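Long-range contact in peptide-binding protein (Photobacterium damsela subsp. piscicida, PDB 6SQX), which is a secreted NlpC/P60 endopeptidase that cleaves the peptidoglycan of potentially competing bacteria: residues A[142-147]-A[267-272]. Residues are numbered along the deposited sequence; the frame is centred on the assembly and turned at random.
Sequences RGIVVN and KIPVKD
The V146 carbonyl oxygen takes two hydrogen bonds: one from a water 2.6 Å from V146 O, the other a weak one from T183 OG1. The same water donates its second hydrogen to P269 O, at 2.7 Å, and so ties together two backbones that share no direct hydrogen bond. Apart from this water the contact is van der Waals packing, mostly of apolar side chains, around P269. CB of its ring meets I144 CG2 at 4.0 Å, the two side chains crossing at about a right angle, while CG of P269 lies 3.7 Å from V145 O. V146 has CG1 anti to its carbonyl carbon (chi1 -60°), which sets that methyl 3.6 Å from P269 O and also against CB of the proline. V146 CG2 instead faces CB of K271, 4.3 Å off. From there K271 runs on fully extended, its NZ bonding I215 O and, weakly, T212 O. Two five-stranded antiparallel sheets meet here, the first including strands of the SH3b1-type domain; the second's matching strand order is consistent with another SH3-like barrel. Strand 142-145 lies between 186-192 and 215-217, 265-271 between 259-262 and 277-281. Helix 220-226 packs F222 and W226 on I144, and L259 of strand 259-262 touches P269.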
loop_
_atom_site.group_PDB
_atom_site.type_symbol
_atom_site.label_atom_id
_atom_site.label_comp_id
_atom_site.label_asym_id
_atom_site.label_seq_id
_atom_site.Cartn_x
_atom_site.Cartn_y
_atom_site.Cartn_z
ATOM N N ARG A 142 -3.398 -9.785 21.099
ATOM C CA ARG A 142 -4.201 -9.502 19.915
ATOM C C ARG A 142 -4.836 -8.135 20.056
ATOM O O ARG A 142 -5.240 -7.734 21.149
ATOM C CB ARG A 142 -5.297 -10.556 19.770
ATOM C CG ARG A 142 -4.711 -11.953 19.477
ATOM C CD ARG A 142 -5.749 -13.076 19.434
ATOM N NE ARG A 142 -5.070 -14.312 19.062
ATOM C CZ ARG A 142 -5.554 -15.532 19.252
ATOM N NH1 ARG A 142 -6.737 -15.722 19.842
ATOM N NH2 ARG A 142 -4.833 -16.574 18.842
ATOM N N GLY A 143 -4.909 -7.414 18.933
ATOM C CA GLY A 143 -5.412 -6.057 18.993
ATOM C C GLY A 143 -6.038 -5.566 17.708
ATOM O O GLY A 143 -6.254 -6.330 16.756
ATOM N N ILE A 144 -6.349 -4.271 17.686
ATOM C CA ILE A 144 -7.020 -3.657 16.546
ATOM C C ILE A 144 -6.600 -2.195 16.458
ATOM O O ILE A 144 -6.341 -1.541 17.474
ATOM C CB ILE A 144 -8.555 -3.862 16.666
ATOM C CG1 ILE A 144 -9.259 -3.653 15.316
ATOM C CG2 ILE A 144 -9.182 -2.973 17.748
ATOM C CD1 ILE A 144 -10.671 -4.203 15.300
ATOM N N VAL A 145 -6.550 -1.675 15.226
ATOM C CA VAL A 145 -6.316 -0.248 15.005
ATOM C C VAL A 145 -7.605 0.520 15.281
ATOM O O VAL A 145 -8.666 0.171 14.740
ATOM C CB VAL A 145 -5.813 -0.001 13.562
ATOM C CG1 VAL A 145 -5.651 1.511 13.286
ATOM C CG2 VAL A 145 -4.479 -0.736 13.340
ATOM N N VAL A 146 -7.518 1.545 16.144
ATOM C CA VAL A 146 -8.668 2.392 16.452
ATOM C C VAL A 146 -8.611 3.764 15.782
ATOM O O VAL A 146 -9.657 4.401 15.638
ATOM C CB VAL A 146 -8.961 2.510 17.969
ATOM C CG1 VAL A 146 -9.263 1.126 18.566
ATOM C CG2 VAL A 146 -7.833 3.229 18.744
ATOM N N ASN A 147 -7.442 4.253 15.404
ATOM C CA ASN A 147 -7.339 5.464 14.593
ATOM C C ASN A 147 -6.420 5.188 13.411
ATOM O O ASN A 147 -5.418 4.485 13.559
ATOM C CB ASN A 147 -6.769 6.635 15.399
ATOM C CG ASN A 147 -7.751 7.185 16.413
ATOM O OD1 ASN A 147 -8.900 7.497 16.072
ATOM N ND2 ASN A 147 -7.303 7.346 17.652
ATOM N N LYS A 267 -20.256 0.240 12.854
ATOM C CA LYS A 267 -19.650 0.219 14.180
ATOM C C LYS A 267 -18.137 0.384 14.034
ATOM O O LYS A 267 -17.524 -0.136 13.089
ATOM C CB LYS A 267 -19.996 -1.049 14.961
ATOM C CG LYS A 267 -21.502 -1.252 15.200
ATOM C CD LYS A 267 -21.746 -2.361 16.228
ATOM C CE LYS A 267 -23.170 -2.347 16.760
ATOM N NZ LYS A 267 -23.253 -3.242 17.935
ATOM N N ILE A 268 -17.542 1.169 14.923
ATOM C CA ILE A 268 -16.095 1.370 14.865
ATOM C C ILE A 268 -15.514 0.978 16.215
ATOM O O ILE A 268 -16.140 1.225 17.266
ATOM C CB ILE A 268 -15.706 2.820 14.516
ATOM C CG1 ILE A 268 -16.321 3.801 15.509
ATOM C CG2 ILE A 268 -16.071 3.166 13.088
ATOM C CD1 ILE A 268 -15.801 5.250 15.385
ATOM N N PRO A 269 -14.323 0.385 16.238
ATOM C CA PRO A 269 -13.692 0.049 17.520
ATOM C C PRO A 269 -13.104 1.310 18.113
ATOM O O PRO A 269 -12.486 2.119 17.412
ATOM C CB PRO A 269 -12.562 -0.912 17.118
ATOM C CG PRO A 269 -12.201 -0.454 15.690
ATOM C CD PRO A 269 -13.544 -0.078 15.077
ATOM N N VAL A 270 -13.314 1.480 19.410
ATOM C CA VAL A 270 -12.726 2.593 20.132
ATOM C C VAL A 270 -12.037 2.051 21.375
ATOM O O VAL A 270 -12.358 0.964 21.875
ATOM C CB VAL A 270 -13.771 3.686 20.469
ATOM C CG1 VAL A 270 -14.343 4.317 19.183
ATOM C CG2 VAL A 270 -14.874 3.106 21.362
ATOM N N LYS A 271 -11.036 2.804 21.855
ATOM C CA LYS A 271 -10.254 2.355 23.006
ATOM C C LYS A 271 -10.972 2.739 24.295
ATOM O O LYS A 271 -11.240 3.926 24.538
ATOM C CB LYS A 271 -8.849 2.962 22.940
ATOM C CG LYS A 271 -7.838 2.379 23.909
ATOM C CD LYS A 271 -6.474 2.878 23.536
ATOM C CE LYS A 271 -5.377 2.116 24.258
ATOM N NZ LYS A 271 -4.055 2.514 23.683
ATOM N N ASP A 272 -11.276 1.737 25.122
ATOM C CA ASP A 272 -11.936 1.971 26.401
ATOM C C ASP A 272 -10.918 2.393 27.470
ATOM O O ASP A 272 -9.704 2.423 27.239
ATOM C CB ASP A 272 -12.829 0.773 26.765
ATOM C CG ASP A 272 -12.087 -0.389 27.463
ATOM O OD1 ASP A 272 -10.908 -0.282 27.847
ATOM O OD2 ASP A 272 -12.729 -1.452 27.656
HETATM O O HOH W 1 -12.164 4.617 16.348
#